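Local atomic coordinates of hypothetical protein Atu1826 (Agrobacterium tumefaciens, PDB entry 2I3D), a protein that is of unknown function but is a putative alpha/beta hydrolase, probably splitting its substrate with a serine nucleophile. Residues Q155-D160 against K180-K185; N175-K180 against T206-N211. All blocks are in the same frame, centred on the assembly; numbering follows the deposited sequence.

Contact 1. Residues Q155-D160 against K180-K185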
loop_
_atom_site.group_PDB
_atom_site.type_symbol
_atom_site.label_atom_id
_atom_site.label_comp_id
_atom_site.label_asym_id
_atom_site.label_seq_id
_atom_site.Cartn_x
_atom_site.Cartn_y
_atom_site.Cartn_z
ATOM N N GLN B 155 4.720 -10.813 13.012
ATOM C CA GLN B 155 4.123 -12.096 12.656
ATOM C C GLN B 155 4.902 -13.172 13.401
ATOM O O GLN B 155 5.668 -13.929 12.804
ATOM C CB GLN B 155 4.263 -12.360 11.147
ATOM C CG GLN B 155 3.667 -11.302 10.238
ATOM C CD GLN B 155 4.369 -11.355 8.895
ATOM O OE1 GLN B 155 3.840 -11.865 7.875
ATOM N NE2 GLN B 155 5.582 -10.833 8.887
ATOM N N PRO B 156 4.739 -13.240 14.729
ATOM C CA PRO B 156 5.568 -14.221 15.485
ATOM C C PRO B 156 5.141 -15.705 15.333
ATOM O O PRO B 156 5.828 -16.602 15.864
ATOM C CB PRO B 156 5.364 -13.808 16.950
ATOM C CG PRO B 156 3.980 -13.054 16.976
ATOM C CD PRO B 156 3.866 -12.409 15.587
ATOM N N ASN B 157 4.033 -15.946 14.631
ATOM C CA ASN B 157 3.623 -17.281 14.241
ATOM C C ASN B 157 4.319 -17.730 12.946
ATOM O O ASN B 157 4.347 -18.917 12.659
ATOM C CB ASN B 157 2.069 -17.350 14.075
ATOM C CG ASN B 157 1.506 -16.315 13.060
ATOM O OD1 ASN B 157 2.081 -15.257 12.845
ATOM N ND2 ASN B 157 0.368 -16.670 12.393
ATOM N N THR B 158 4.863 -16.776 12.173
ATOM C CA THR B 158 5.494 -17.067 10.868
ATOM C C THR B 158 7.015 -16.916 10.903
ATOM O O THR B 158 7.747 -17.650 10.191
ATOM C CB THR B 158 4.943 -16.063 9.805
ATOM O OG1 THR B 158 3.512 -16.131 9.782
ATOM C CG2 THR B 158 5.553 -16.342 8.419
ATOM N N TYR B 159 7.481 -15.933 11.674
ATOM C CA TYR B 159 8.920 -15.649 11.802
ATOM C C TYR B 159 9.274 -15.785 13.272
ATOM O O TYR B 159 8.434 -15.516 14.150
ATOM C CB TYR B 159 9.261 -14.242 11.303
ATOM C CG TYR B 159 8.952 -14.116 9.822
ATOM C CD1 TYR B 159 9.701 -14.824 8.873
ATOM C CD2 TYR B 159 7.942 -13.287 9.363
ATOM C CE1 TYR B 159 9.448 -14.720 7.531
ATOM C CE2 TYR B 159 7.664 -13.192 7.983
ATOM C CZ TYR B 159 8.409 -13.932 7.097
ATOM O OH TYR B 159 8.152 -13.811 5.750
ATOM N N ASP B 160 10.508 -16.202 13.511
ATOM C CA ASP B 160 11.008 -16.498 14.848
ATOM C C ASP B 160 11.486 -15.216 15.560
ATOM O O ASP B 160 12.503 -14.634 15.204
ATOM C CB ASP B 160 12.157 -17.506 14.693
ATOM C CG ASP B 160 12.808 -17.878 16.014
ATOM O OD1 ASP B 160 12.180 -17.654 17.093
ATOM O OD2 ASP B 160 13.952 -18.417 15.949
ATOM N N LYS B 180 -5.868 -11.737 10.202
ATOM C CA LYS B 180 -5.889 -13.206 10.025
ATOM C C LYS B 180 -4.527 -13.765 9.620
ATOM O O LYS B 180 -4.319 -15.008 9.631
ATOM C CB LYS B 180 -6.966 -13.601 8.982
ATOM C CG LYS B 180 -8.371 -13.361 9.548
ATOM C CD LYS B 180 -9.465 -13.827 8.616
ATOM C CE LYS B 180 -10.836 -13.336 9.120
ATOM N NZ LYS B 180 -11.238 -13.934 10.448
ATOM N N VAL B 181 -3.622 -12.861 9.232
ATOM C CA VAL B 181 -2.217 -13.196 8.909
ATOM C C VAL B 181 -1.418 -13.524 10.189
ATOM O O VAL B 181 -0.721 -14.557 10.280
ATOM C CB VAL B 181 -1.518 -12.074 8.119
ATOM C CG1 VAL B 181 -0.023 -12.391 7.963
ATOM C CG2 VAL B 181 -2.158 -11.879 6.705
ATOM N N ALA B 182 -1.532 -12.619 11.167
ATOM C CA ALA B 182 -0.870 -12.754 12.471
ATOM C C ALA B 182 -1.919 -12.474 13.549
ATOM O O ALA B 182 -2.108 -11.318 13.944
ATOM C CB ALA B 182 0.288 -11.742 12.559
ATOM N N PRO B 183 -2.696 -13.507 13.942
ATOM C CA PRO B 183 -3.787 -13.327 14.909
ATOM C C PRO B 183 -3.368 -12.740 16.262
ATOM O O PRO B 183 -2.221 -12.839 16.667
ATOM C CB PRO B 183 -4.328 -14.743 15.085
ATOM C CG PRO B 183 -4.062 -15.373 13.680
ATOM C CD PRO B 183 -2.679 -14.893 13.395
ATOM N N GLU B 184 -4.342 -12.157 16.944
ATOM C CA GLU B 184 -4.123 -11.510 18.236
ATOM C C GLU B 184 -3.470 -12.458 19.188
ATOM O O GLU B 184 -2.619 -12.053 19.957
ATOM C CB GLU B 184 -5.461 -11.171 18.895
ATOM C CG GLU B 184 -6.115 -9.924 18.538
ATOM C CD GLU B 184 -7.218 -9.633 19.561
ATOM O OE1 GLU B 184 -8.328 -10.104 19.352
ATOM O OE2 GLU B 184 -6.943 -9.010 20.599
ATOM N N LYS B 185 -3.914 -13.711 19.215
ATOM C CA LYS B 185 -3.338 -14.626 20.187
ATOM C C LYS B 185 -1.819 -14.731 20.012
ATOM O O LYS B 185 -1.085 -14.820 20.995
ATOM C CB LYS B 185 -3.990 -16.002 20.089
ATOM C CG LYS B 185 -3.365 -17.093 20.970
ATOM C CD LYS B 185 -4.326 -18.363 21.093
ATOM C CE LYS B 185 -4.279 -19.227 19.853
ATOM N NZ LYS B 185 -5.130 -20.459 20.084
#
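N157 and Q155 meet V181, A182 and P183 in a small mixed loop-to-loop contact, two side-chain amides against aliphatic groups, with one straight hydrogen bond. It joins the segment that follows strand 146-152 to the turn leading into helix 184-195, for which P183 is the N-cap residue. The bond runs from N157 ND2 to V181 O, 3.2 Å long with an N-H...O angle of 174°. The oxygen lies in the plane of the amide, while the donor reaches the carbonyl somewhat tilted from the carbonyl plane. N157 delivers it with CG set between its backbone N and carbonyl carbon (chi1 56°); the same ND2 passes P183 CD at 3.7 Å, the side chain crossing the proline ring at about a right angle. OD1, on the other branch of the amide, borders the CB methyl of A182 at 4.0 Å. That methyl also packs on Q155, 3.9 Å from its CA, and farther along the Q155 chain OE1 comes within 3.9 Å of V181 CG1. Within 155-160, Q155 O accepts from T158 N and Y159 N, which closes the bend carrying N157. Q155 also touches S130 and V181 touches H212, two residues of a probable Ser-His-Asp triad. One directional bond and otherwise van der Waals contact suggest that fit more than polar pairing makes this joint, beside what is probably the active site.

Contact 2. Residues N175-K180 against T206-N211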
loop_
_atom_site.group_PDB
_atom_site.type_symbol
_atom_site.label_atom_id
_atom_site.label_comp_id
_atom_site.label_asym_id
_atom_site.label_seq_id
_atom_site.Cartn_x
_atom_site.Cartn_y
_atom_site.Cartn_z
ATOM N N ASN B 175 -1.070 -3.876 16.540
ATOM C CA ASN B 175 -1.650 -4.926 15.664
ATOM C C ASN B 175 -3.149 -4.796 15.719
ATOM O O ASN B 175 -3.688 -4.169 16.633
ATOM C CB ASN B 175 -1.223 -6.359 16.053
ATOM C CG ASN B 175 -1.750 -6.792 17.457
ATOM O OD1 ASN B 175 -2.448 -7.817 17.615
ATOM N ND2 ASN B 175 -1.391 -6.024 18.474
ATOM N N GLY B 176 -3.809 -5.356 14.732
ATOM C CA GLY B 176 -5.277 -5.315 14.713
ATOM C C GLY B 176 -5.956 -6.593 15.177
ATOM O O GLY B 176 -5.453 -7.697 14.967
ATOM N N ASP B 177 -7.180 -6.458 15.693
ATOM C CA ASP B 177 -7.872 -7.642 16.222
ATOM C C ASP B 177 -8.625 -8.393 15.117
ATOM O O ASP B 177 -9.261 -9.428 15.390
ATOM C CB ASP B 177 -8.795 -7.313 17.414
ATOM C CG ASP B 177 -9.976 -6.436 17.036
ATOM O OD1 ASP B 177 -10.255 -6.233 15.822
ATOM O OD2 ASP B 177 -10.666 -5.961 17.982
ATOM N N ALA B 178 -8.540 -7.908 13.880
ATOM C CA ALA B 178 -9.146 -8.602 12.725
ATOM C C ALA B 178 -8.066 -9.169 11.773
ATOM O O ALA B 178 -8.334 -9.549 10.625
ATOM C CB ALA B 178 -10.080 -7.649 11.974
ATOM N N ASP B 179 -6.825 -9.206 12.273
ATOM C CA ASP B 179 -5.660 -9.673 11.517
ATOM C C ASP B 179 -5.703 -11.213 11.421
ATOM O O ASP B 179 -5.607 -11.906 12.451
ATOM C CB ASP B 179 -4.378 -9.174 12.210
ATOM C CG ASP B 179 -3.139 -9.437 11.417
ATOM O OD1 ASP B 179 -3.087 -10.375 10.601
ATOM O OD2 ASP B 179 -2.158 -8.694 11.626
ATOM N N LYS B 180 -5.868 -11.737 10.202
ATOM C CA LYS B 180 -5.889 -13.206 10.025
ATOM C C LYS B 180 -4.527 -13.765 9.620
ATOM O O LYS B 180 -4.319 -15.008 9.631
ATOM C CB LYS B 180 -6.966 -13.601 8.982
ATOM C CG LYS B 180 -8.371 -13.361 9.548
ATOM C CD LYS B 180 -9.465 -13.827 8.616
ATOM C CE LYS B 180 -10.836 -13.336 9.120
ATOM N NZ LYS B 180 -11.238 -13.934 10.448
ATOM N N THR B 206 -3.770 -2.794 20.576
ATOM C CA THR B 206 -4.522 -3.619 19.651
ATOM C C THR B 206 -5.652 -2.748 19.094
ATOM O O THR B 206 -6.471 -2.194 19.881
ATOM C CB THR B 206 -5.069 -4.877 20.327
ATOM O OG1 THR B 206 -3.975 -5.639 20.885
ATOM C CG2 THR B 206 -5.863 -5.762 19.305
ATOM N N LEU B 207 -5.681 -2.579 17.767
ATOM C CA LEU B 207 -6.698 -1.706 17.154
ATOM C C LEU B 207 -7.915 -2.494 16.749
ATOM O O LEU B 207 -7.819 -3.391 15.911
ATOM C CB LEU B 207 -6.177 -1.043 15.868
ATOM C CG LEU B 207 -5.147 0.060 15.983
ATOM C CD1 LEU B 207 -5.066 0.820 14.663
ATOM C CD2 LEU B 207 -5.568 0.990 17.068
ATOM N N PRO B 208 -9.089 -2.138 17.299
ATOM C CA PRO B 208 -10.335 -2.808 16.881
ATOM C C PRO B 208 -10.619 -2.672 15.397
ATOM O O PRO B 208 -10.547 -1.572 14.834
ATOM C CB PRO B 208 -11.431 -2.078 17.708
ATOM C CG PRO B 208 -10.647 -1.587 18.938
ATOM C CD PRO B 208 -9.326 -1.118 18.340
ATOM N N GLY B 209 -10.936 -3.787 14.777
ATOM C CA GLY B 209 -11.382 -3.742 13.409
ATOM C C GLY B 209 -10.273 -3.732 12.381
ATOM O O GLY B 209 -10.586 -3.777 11.179
ATOM N N ALA B 210 -9.004 -3.656 12.818
ATOM C CA ALA B 210 -7.893 -3.590 11.839
ATOM C C ALA B 210 -7.447 -5.000 11.409
ATOM O O ALA B 210 -7.277 -5.882 12.247
ATOM C CB ALA B 210 -6.719 -2.827 12.417
ATOM N N ASN B 211 -7.269 -5.210 10.100
ATOM C CA ASN B 211 -6.683 -6.442 9.615
ATOM C C ASN B 211 -5.172 -6.276 9.490
ATOM O O ASN B 211 -4.635 -5.302 10.027
ATOM C CB ASN B 211 -7.368 -6.954 8.324
ATOM C CG ASN B 211 -7.253 -5.992 7.143
ATOM O OD1 ASN B 211 -7.927 -6.198 6.039
ATOM N ND2 ASN B 211 -6.424 -4.989 7.286
HETATM O O HOH W 1 -3.105 -8.447 20.333
HETATM O O HOH W 2 -2.542 -6.037 12.363
#
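D177 OD1 takes the amide N-H of G209 at 2.7 Å, the donor approaching from above the carboxylate plane. A chi1 of 66° turns the carboxylate toward the neighbouring turn, and its OD2 lies against P208 CA. Three backbone bonds accompany it: L207 N to N175 O at 2.8 Å, D177 N to L207 O, and A178 N to A210 O, the last bent at 142°. A water bridges N175 OD1 and T206 OG1; another accepts from G176 N and donates to D179 OD2 and N211 O. Here parallel strands 171-176 and 202-207 of a beta-alpha-beta unit run side by side, N175 bridged with T206 and G176 with L207, and lead on into a type I turn (G176 to D179) and a type II turn (L207 to A210). In alpha/beta hydrolases the catalytic acid and histidine lie on loops that follow such strands, and D179 OD2 is hydrogen-bonded to H212 ND1, consistent with a charge relay to S130. Around this, G176 CA makes a CA-H...O contact with A210 O at 3.2 Å, T206 CG2 packs on D177 CB at 3.8 Å, and A178 CB lies 3.3 Å from A210 O.

In the fold
From the N terminus, the chain completes strand 146-152 and reaches 155-160, then returns through strand 171-176 to 175-180, the first half of contact 2. K180 is shared, and 180-185, which includes the first residues of helix 184-195, closes the first loop as contact 1. Past that helix, strand 202-207 leads into 206-211, closing the second loop. The segments therefore alternate, and the two closures cross, with centres about 12 Å apart. E184, in the segment 180-185, packs against contact 2, its OE1 3.4 Å from D177 CB. Together they join the loops that follow strands 146-152, 171-176 and 202-207 and the start of a helix around the probable triad residue D179.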